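Local coordinates for protein cytochrome c552 (PDB 5ZE8) that carries five c-type hemes and probably serves as a low-potential electron-transfer protein in a thermophilic purple sulfur photosynthetic bacterium, at residues Leu335-Ala339 / Tyr388-Ala392. Numbering follows the deposited sequence.
Sequences LWQNA and YEIPA
Trp336 and Ile390 meet where segments 335-337 and 388-391 run nearly antiparallel (161°), their axes approaching to 7.6 Å. The strands belong to two different antiparallel sheets of a beta-rich region far from the centre of the chain, strand 334-337 pairing with 320-328 and strand 383-391 with 297-306, so side chains rather than a backbone ladder join them here. Leu335 and Trp336, both opposite Ala327 of strand 320-328, form a classic beta bulge.

The indole of Trp336 carries most of the contact. With CG anti to the backbone N (chi1 177°), it reaches across to segment 388-392, and Ile390 lies over one face of it: CG1 sits 3.6 Å from the centroid of the six-membered ring, almost on the ring normal, in a CH-pi contact. CD1, at the end of the same arm, lies near CE3 and CZ3, while the CG2 branch reaches CG and CB of Trp336. At the pyrrole end, Pro391 CD approaches Trp336 CD1 at 3.6 Å. The far corner of the benzene ring meets Tyr388, whose CD1 lies near the indole plane, 3.7 Å from Trp336 CH2; the two aromatic planes are inclined at 71°. Replacing Trp336 with alanine would probably open a gap between the sheets and take from Ile390 CG1 the ring face it lies over, and from Pro391 CD and Tyr388 CD1 their indole neighbours.

Asn338 continues the contact along the tyrosine. Its OD1 takes the backbone N of Leu325, ND2 reaches the backbone O of Leu323, and Asp347 OD2 accepts hydrogen bonds from both Asn338 ND2 and Tyr388 OH, bridging the two segments. Beside this shared carboxylate the asparagine methylene touches the phenol ring obliquely, CB lying 3.6 Å from Tyr388 CE1.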
loop_
_atom_site.group_PDB
_atom_site.type_symbol
_atom_site.label_atom_id
_atom_site.label_comp_id
_atom_site.label_asym_id
_atom_site.label_seq_id
_atom_site.Cartn_x
_atom_site.Cartn_y
_atom_site.Cartn_z
ATOM N N LEU A 335 -7.033 15.113 33.004
ATOM C CA LEU A 335 -6.139 16.003 33.679
ATOM C C LEU A 335 -4.997 16.571 32.842
ATOM O O LEU A 335 -4.431 17.646 33.109
ATOM C CB LEU A 335 -5.602 15.311 34.915
ATOM C CG LEU A 335 -6.625 14.818 35.930
ATOM C CD1 LEU A 335 -5.851 14.132 37.001
ATOM C CD2 LEU A 335 -7.449 15.938 36.502
ATOM N N TRP A 336 -4.554 15.797 31.858
ATOM C CA TRP A 336 -3.401 16.181 31.049
ATOM C C TRP A 336 -3.449 15.455 29.753
ATOM O O TRP A 336 -3.945 14.325 29.718
ATOM C CB TRP A 336 -2.112 15.748 31.783
ATOM C CG TRP A 336 -0.845 16.014 31.058
ATOM C CD1 TRP A 336 -0.050 17.116 31.132
ATOM C CD2 TRP A 336 -0.211 15.141 30.098
ATOM N NE1 TRP A 336 1.072 16.954 30.342
ATOM C CE2 TRP A 336 0.970 15.770 29.672
ATOM C CE3 TRP A 336 -0.511 13.865 29.612
ATOM C CZ2 TRP A 336 1.848 15.202 28.769
ATOM C CZ3 TRP A 336 0.380 13.308 28.700
ATOM C CH2 TRP A 336 1.504 14.002 28.255
ATOM N N GLN A 337 -2.924 16.060 28.696
ATOM C CA GLN A 337 -2.882 15.413 27.380
ATOM C C GLN A 337 -1.663 15.886 26.668
ATOM O O GLN A 337 -1.298 17.072 26.741
ATOM C CB GLN A 337 -4.026 15.866 26.521
ATOM C CG GLN A 337 -5.295 15.194 26.793
ATOM C CD GLN A 337 -6.444 15.616 25.891
ATOM O OE1 GLN A 337 -7.592 15.414 26.265
ATOM N NE2 GLN A 337 -6.151 16.091 24.667
ATOM N N ASN A 338 -1.059 15.054 25.855
ATOM C CA ASN A 338 0.162 15.463 25.148
ATOM C C ASN A 338 -0.167 16.514 24.099
ATOM O O ASN A 338 0.714 17.361 23.761
ATOM C CB ASN A 338 0.872 14.251 24.451
ATOM C CG ASN A 338 0.047 13.623 23.347
ATOM O OD1 ASN A 338 -1.146 13.296 23.536
ATOM N ND2 ASN A 338 0.682 13.446 22.129
ATOM N N ALA A 339 -1.344 16.423 23.544
ATOM C CA ALA A 339 -1.769 17.190 22.426
ATOM C C ALA A 339 -3.181 17.459 22.683
ATOM O O ALA A 339 -4.018 16.535 22.826
ATOM C CB ALA A 339 -1.602 16.428 21.112
ATOM N N TYR A 388 7.399 11.439 28.403
ATOM C CA TYR A 388 6.607 12.540 28.878
ATOM C C TYR A 388 6.670 12.706 30.387
ATOM O O TYR A 388 6.876 11.733 31.102
ATOM C CB TYR A 388 5.175 12.299 28.448
ATOM C CG TYR A 388 4.988 12.430 26.961
ATOM C CD1 TYR A 388 4.695 13.642 26.373
ATOM C CD2 TYR A 388 5.052 11.315 26.129
ATOM C CE1 TYR A 388 4.436 13.716 24.967
ATOM C CE2 TYR A 388 4.860 11.405 24.776
ATOM C CZ TYR A 388 4.571 12.589 24.180
ATOM O OH TYR A 388 4.397 12.700 22.776
ATOM N N GLU A 389 6.503 13.946 30.849
ATOM C CA GLU A 389 6.447 14.254 32.285
ATOM C C GLU A 389 5.060 14.808 32.613
ATOM O O GLU A 389 4.665 15.880 32.171
ATOM C CB GLU A 389 7.561 15.213 32.621
ATOM C CG GLU A 389 8.964 14.637 32.377
ATOM C CD GLU A 389 9.566 13.897 33.557
ATOM O OE1 GLU A 389 10.805 13.741 33.570
ATOM O OE2 GLU A 389 8.845 13.502 34.507
ATOM N N ILE A 390 4.311 14.006 33.311
ATOM C CA ILE A 390 2.890 14.269 33.560
ATOM C C ILE A 390 2.733 14.718 35.051
ATOM O O ILE A 390 3.085 13.976 35.940
ATOM C CB ILE A 390 1.980 13.024 33.333
ATOM C CG1 ILE A 390 2.109 12.525 31.852
ATOM C CG2 ILE A 390 0.517 13.399 33.596
ATOM C CD1 ILE A 390 1.366 11.257 31.602
ATOM N N PRO A 391 2.097 15.872 35.280
ATOM C CA PRO A 391 1.826 16.228 36.690
ATOM C C PRO A 391 1.005 15.114 37.370
ATOM O O PRO A 391 -0.013 14.601 36.803
ATOM C CB PRO A 391 1.045 17.548 36.571
ATOM C CG PRO A 391 1.303 18.035 35.182
ATOM C CD PRO A 391 1.581 16.875 34.322
ATOM N N ALA A 392 1.422 14.666 38.572
ATOM C CA ALA A 392 0.850 13.480 39.167
ATOM C C ALA A 392 -0.455 13.679 39.922
ATOM O O ALA A 392 -1.187 12.720 40.068
ATOM C CB ALA A 392 1.875 12.756 40.061
#